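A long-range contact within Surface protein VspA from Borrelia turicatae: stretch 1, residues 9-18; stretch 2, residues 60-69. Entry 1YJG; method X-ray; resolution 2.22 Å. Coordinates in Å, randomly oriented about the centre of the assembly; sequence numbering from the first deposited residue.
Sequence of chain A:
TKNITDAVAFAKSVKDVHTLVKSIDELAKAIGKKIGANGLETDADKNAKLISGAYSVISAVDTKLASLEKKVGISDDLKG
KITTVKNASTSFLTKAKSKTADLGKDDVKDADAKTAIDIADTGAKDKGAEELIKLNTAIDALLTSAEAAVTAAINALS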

ATOM      1  N   ALA A   9      17.388   9.126   1.112  1.00  9.48           N
ATOM      2  CA  ALA A   9      16.576   8.758   2.267  1.00 12.21           C
ATOM      3  C   ALA A   9      15.201   9.445   2.222  1.00 13.05           C
ATOM      4  O   ALA A   9      14.159   8.808   2.420  1.00 14.89           O
ATOM      5  N   PHE A  10      15.203  10.739   1.926  1.00 13.53           N
ATOM      6  CA  PHE A  10      13.972  11.518   1.849  1.00 14.92           C
ATOM      7  C   PHE A  10      13.063  11.025   0.735  1.00 16.28           C
ATOM      8  O   PHE A  10      11.852  10.930   0.898  1.00 14.80           O
ATOM      9  N   ALA A  11      13.665  10.725  -0.407  1.00 17.17           N
ATOM     10  CA  ALA A  11      12.944  10.231  -1.568  1.00 15.79           C
ATOM     11  C   ALA A  11      12.322   8.872  -1.261  1.00 13.18           C
ATOM     12  O   ALA A  11      11.229   8.577  -1.726  1.00 12.41           O
ATOM     13  N   LYS A  12      13.031   8.058  -0.486  1.00 11.57           N
ATOM     14  CA  LYS A  12      12.560   6.729  -0.103  1.00 13.52           C
ATOM     15  C   LYS A  12      11.294   6.847   0.732  1.00 13.29           C
ATOM     16  O   LYS A  12      10.375   6.060   0.582  1.00 13.74           O
ATOM     17  N   SER A  13      11.293   7.824   1.636  1.00 13.19           N
ATOM     18  CA  SER A  13      10.181   8.082   2.531  1.00 10.55           C
ATOM     19  C   SER A  13       8.975   8.596   1.790  1.00 11.89           C
ATOM     20  O   SER A  13       7.845   8.218   2.104  1.00 13.45           O
ATOM     21  N   VAL A  14       9.212   9.473   0.820  1.00 11.81           N
ATOM     22  CA  VAL A  14       8.145  10.047   0.023  1.00 11.83           C
ATOM     23  C   VAL A  14       7.579   8.976  -0.913  1.00 11.31           C
ATOM     24  O   VAL A  14       6.362   8.883  -1.090  1.00 11.79           O
ATOM     25  N   LYS A  15       8.460   8.170  -1.499  1.00  8.98           N
ATOM     26  CA  LYS A  15       8.056   7.094  -2.408  1.00 10.23           C
ATOM     27  C   LYS A  15       7.125   6.161  -1.646  1.00 12.36           C
ATOM     28  O   LYS A  15       6.083   5.747  -2.154  1.00  8.20           O
ATOM     29  N   ASP A  16       7.514   5.850  -0.412  1.00 10.22           N
ATOM     30  CA  ASP A  16       6.747   4.989   0.463  1.00 10.69           C
ATOM     31  C   ASP A  16       5.312   5.522   0.621  1.00 11.44           C
ATOM     32  O   ASP A  16       4.348   4.801   0.402  1.00  6.37           O
ATOM     33  N   VAL A  17       5.180   6.794   0.990  1.00 11.20           N
ATOM     34  CA  VAL A  17       3.872   7.409   1.174  1.00 10.47           C
ATOM     35  C   VAL A  17       3.074   7.449  -0.150  1.00 12.10           C
ATOM     36  O   VAL A  17       1.868   7.225  -0.168  1.00  9.85           O
ATOM     37  N   HIS A  18       3.768   7.711  -1.251  1.00 10.68           N
ATOM     38  CA  HIS A  18       3.160   7.788  -2.570  1.00 10.39           C
ATOM     39  C   HIS A  18       2.513   6.463  -2.931  1.00 12.30           C
ATOM     40  O   HIS A  18       1.351   6.416  -3.374  1.00  6.53           O
ATOM     41  N   ALA A  60      -1.590   5.517   8.418  1.00 11.91           N
ATOM     42  CA  ALA A  60      -0.155   5.207   8.382  1.00 10.77           C
ATOM     43  C   ALA A  60       0.534   6.302   7.587  1.00 10.57           C
ATOM     44  O   ALA A  60       1.619   6.738   7.946  1.00 12.05           O
ATOM     45  N   VAL A  61      -0.112   6.739   6.505  1.00  8.20           N
ATOM     46  CA  VAL A  61       0.413   7.802   5.658  1.00 10.50           C
ATOM     47  C   VAL A  61       0.576   9.089   6.464  1.00 10.79           C
ATOM     48  O   VAL A  61       1.615   9.746   6.398  1.00 14.44           O
ATOM     49  N   ASP A  62      -0.461   9.434   7.222  1.00 10.51           N
ATOM     50  CA  ASP A  62      -0.467  10.637   8.060  1.00 13.21           C
ATOM     51  C   ASP A  62       0.673  10.611   9.096  1.00 12.29           C
ATOM     52  O   ASP A  62       1.341  11.620   9.316  1.00 10.43           O
ATOM     53  N   THR A  63       0.881   9.453   9.713  1.00  8.25           N
ATOM     54  CA  THR A  63       1.925   9.268  10.712  1.00 11.10           C
ATOM     55  C   THR A  63       3.307   9.449  10.072  1.00 13.15           C
ATOM     56  O   THR A  63       4.184  10.056  10.667  1.00 14.46           O
ATOM     57  N   LYS A  64       3.486   8.923   8.862  1.00 16.19           N
ATOM     58  CA  LYS A  64       4.756   9.025   8.142  1.00 14.30           C
ATOM     59  C   LYS A  64       5.063  10.463   7.733  1.00 13.27           C
ATOM     60  O   LYS A  64       6.211  10.866   7.703  1.00 18.17           O
ATOM     61  N   LEU A  65       4.027  11.222   7.418  1.00 18.16           N
ATOM     62  CA  LEU A  65       4.164  12.612   7.019  1.00 15.91           C
ATOM     63  C   LEU A  65       4.457  13.434   8.261  1.00 13.99           C
ATOM     64  O   LEU A  65       5.209  14.395   8.192  1.00 15.44           O
ATOM     65  N   ALA A  66       3.871  13.045   9.395  1.00 14.53           N
ATOM     66  CA  ALA A  66       4.087  13.740  10.663  1.00 16.65           C
ATOM     67  C   ALA A  66       5.576  13.649  11.011  1.00 17.63           C
ATOM     68  O   ALA A  66       6.184  14.619  11.465  1.00 18.09           O
ATOM     69  N   SER A  67       6.160  12.486  10.746  1.00 15.67           N
ATOM     70  CA  SER A  67       7.575  12.250  10.999  1.00 21.22           C
ATOM     71  C   SER A  67       8.435  13.044  10.006  1.00 19.53           C
ATOM     72  O   SER A  67       9.422  13.656  10.386  1.00 18.81           O
ATOM     73  N   LEU A  68       8.047  13.026   8.734  1.00 21.11           N
ATOM     74  CA  LEU A  68       8.787  13.742   7.691  1.00 23.02           C
ATOM     75  C   LEU A  68       8.859  15.256   7.928  1.00 22.81           C
ATOM     76  O   LEU A  68       9.880  15.882   7.644  1.00 21.82           O
ATOM     77  N   GLU A  69       7.763  15.822   8.427  1.00 22.64           N
ATOM     78  CA  GLU A  69       7.661  17.251   8.729  1.00 24.11           C
ATOM     79  C   GLU A  69       8.699  17.708   9.759  1.00 24.08           C
ATOM     80  O   GLU A  69       9.100  18.868   9.752  1.00 25.19           O
TER

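Two helices run nearly antiparallel, at 160°, with axes 10.1 Å apart at closest approach, so successive turns of stretch 1 meet stretch 2 in reverse order. Phe10 leaves its helix sideways, but a t rotamer (chi1 -173°) carries the long ring inward until CE1 lies 3.6 Å from Leu68 CD2, an oblique approach. One turn on, Ser13 (m) points toward the partner helix; its short side chain lies beside Leu68, whose CD2 sits 4.0 Å from Ser13 CB. Val14, sideways and t, adds a third contact to this leucine (chi1 off-well at -101°), placing CG2 3.9 Å from Leu68 CD1.

Asp16 (t) and Lys64 both point toward the opposing stretch. Asp16, partly exposed, can hold a charge that the positive Lys64 offsets. Lys64 (m, t, t, m), straight through chi2 and chi3, reaches it with a hydrogen-bonded salt bridge, NZ to Asp16 OD1 at 3.0 Å. A water donates to Asp16 OD2 at 2.8 Å and accepts a weak bond from Lys64 NZ at 3.3 Å, bridging the pair a second time.

Val17, also t, points toward the partner helix where the backbones come close, and its compact, branched side chain suits the narrow space. Both methyls reach CD2 of Leu65 (m, t), CG1 at 4.2 Å and CG2 at 4.4 Å. Val17 CG1 also meets Val61 (t) CG1 at 3.7 Å, and Val17 CG2 packs 3.8 Å from Lys64 CB, on the lysine's aliphatic base. His18 points away.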

ATOM      1  CB  ALA A   9      17.323   9.100   3.567  1.00 12.55           C
ATOM      2  CB  PHE A  10      14.297  12.998   1.626  1.00 17.68           C
ATOM      3  CG  PHE A  10      13.101  13.886   1.710  1.00 15.35           C
ATOM      4  CD1 PHE A  10      12.592  14.269   2.948  1.00 17.98           C
ATOM      5  CD2 PHE A  10      12.469  14.324   0.560  1.00 14.43           C
ATOM      6  CE1 PHE A  10      11.458  15.077   3.025  1.00 20.14           C
ATOM      7  CE2 PHE A  10      11.340  15.140   0.632  1.00 16.46           C
ATOM      8  CZ  PHE A  10      10.829  15.509   1.853  1.00 15.96           C
ATOM      9  CB  ALA A  11      13.874  10.122  -2.753  1.00 13.35           C
ATOM     10  CB  LYS A  12      13.587   6.005   0.767  1.00 18.55           C
ATOM     11  CG  LYS A  12      14.632   5.202   0.036  1.00 23.96           C
ATOM     12  CD  LYS A  12      15.708   4.680   1.012  1.00 25.99           C
ATOM     13  CE  LYS A  12      15.136   3.729   2.066  1.00 29.44           C
ATOM     14  NZ  LYS A  12      16.142   3.312   3.101  1.00 32.21           N
ATOM     15  CB  SER A  13      10.587   9.093   3.606  1.00 10.01           C
ATOM     16  OG  SER A  13      11.473   8.499   4.541  1.00 11.84           O
ATOM     17  CB  VAL A  14       8.628  11.286  -0.761  1.00 12.55           C
ATOM     18  CG1 VAL A  14       7.546  11.791  -1.720  1.00 13.18           C
ATOM     19  CG2 VAL A  14       9.018  12.398   0.208  1.00 12.51           C
ATOM     20  CB  LYS A  15       9.284   6.325  -2.929  1.00 11.56           C
ATOM     21  CG  LYS A  15       8.995   5.206  -3.951  1.00 12.24           C
ATOM     22  CD  LYS A  15       8.065   5.655  -5.098  1.00 13.14           C
ATOM     23  CE  LYS A  15       7.797   4.504  -6.074  1.00 12.53           C
ATOM     24  NZ  LYS A  15       7.028   4.927  -7.257  1.00 11.52           N
ATOM     25  CB  ASP A  16       7.457   4.925   1.807  1.00 11.04           C
ATOM     26  CG  ASP A  16       6.799   3.994   2.783  1.00 12.47           C
ATOM     27  OD1 ASP A  16       6.626   4.425   3.949  1.00  7.70           O
ATOM     28  OD2 ASP A  16       6.463   2.816   2.490  1.00 11.30           O
ATOM     29  CB  VAL A  17       4.013   8.829   1.783  1.00  9.44           C
ATOM     30  CG1 VAL A  17       2.707   9.607   1.687  1.00 10.86           C
ATOM     31  CG2 VAL A  17       4.470   8.735   3.219  1.00 11.02           C
ATOM     32  CB  HIS A  18       4.231   8.166  -3.583  1.00 11.01           C
ATOM     33  CG  HIS A  18       3.725   8.371  -4.975  1.00 10.94           C
ATOM     34  ND1 HIS A  18       3.749   7.375  -5.929  1.00 15.08           N
ATOM     35  CD2 HIS A  18       3.246   9.474  -5.596  1.00 13.02           C
ATOM     36  CE1 HIS A  18       3.277   7.847  -7.070  1.00 10.63           C
ATOM     37  NE2 HIS A  18       2.971   9.121  -6.896  1.00 12.76           N
ATOM     38  CB  ALA A  60       0.102   3.845   7.747  1.00  8.58           C
ATOM     39  CB  VAL A  61      -0.543   8.089   4.486  1.00  7.90           C
ATOM     40  CG1 VAL A  61      -0.244   9.448   3.864  1.00  9.58           C
ATOM     41  CG2 VAL A  61      -0.443   7.011   3.458  1.00  6.98           C
ATOM     42  CB  ASP A  62      -1.808  10.769   8.787  1.00 16.17           C
ATOM     43  CG  ASP A  62      -2.051  12.176   9.310  1.00 18.08           C
ATOM     44  OD1 ASP A  62      -2.445  13.058   8.515  1.00 18.94           O
ATOM     45  OD2 ASP A  62      -1.877  12.487  10.503  1.00 18.88           O
ATOM     46  CB  THR A  63       1.822   7.870  11.339  1.00 12.09           C
ATOM     47  OG1 THR A  63       0.587   7.751  12.053  1.00 14.75           O
ATOM     48  CG2 THR A  63       2.901   7.646  12.412  1.00 14.43           C
ATOM     49  CB  LYS A  64       4.760   8.107   6.914  1.00 13.24           C
ATOM     50  CG  LYS A  64       4.802   6.612   7.264  1.00 14.58           C
ATOM     51  CD  LYS A  64       4.344   5.731   6.120  1.00 12.94           C
ATOM     52  CE  LYS A  64       4.252   4.262   6.542  1.00 11.88           C
ATOM     53  NZ  LYS A  64       5.574   3.617   6.639  1.00  6.93           N
ATOM     54  CB  LEU A  65       2.887  13.111   6.316  1.00 11.25           C
ATOM     55  CG  LEU A  65       2.639  12.480   4.952  1.00 13.85           C
ATOM     56  CD1 LEU A  65       1.218  12.742   4.436  1.00 15.65           C
ATOM     57  CD2 LEU A  65       3.664  12.964   3.953  1.00 15.89           C
ATOM     58  CB  ALA A  66       3.229  13.144  11.768  1.00 17.05           C
ATOM     59  CB  SER A  67       7.890  10.757  10.857  1.00 22.01           C
ATOM     60  OG  SER A  67       9.281  10.501  10.949  1.00 20.29           O
ATOM     61  CB  LEU A  68       8.174  13.486   6.313  1.00 21.65           C
ATOM     62  CG  LEU A  68       8.900  12.471   5.439  1.00 23.52           C
ATOM     63  CD1 LEU A  68       8.341  12.560   4.017  1.00 24.12           C
ATOM     64  CD2 LEU A  68      10.423  12.665   5.451  1.00 20.37           C
ATOM     65  CB  GLU A  69       6.295  17.569   9.335  1.00 22.77           C
ATOM     66  CG  GLU A  69       5.174  17.802   8.355  1.00 20.93           C
ATOM     67  CD  GLU A  69       3.873  18.135   9.056  1.00 23.39           C
ATOM     68  OE1 GLU A  69       2.888  18.508   8.357  1.00 24.35           O
ATOM     69  OE2 GLU A  69       3.826  18.016  10.306  1.00 23.18           O
TER
HETATM   70  O   HOH W   1       5.513   1.087   4.508  1.00 36.49           O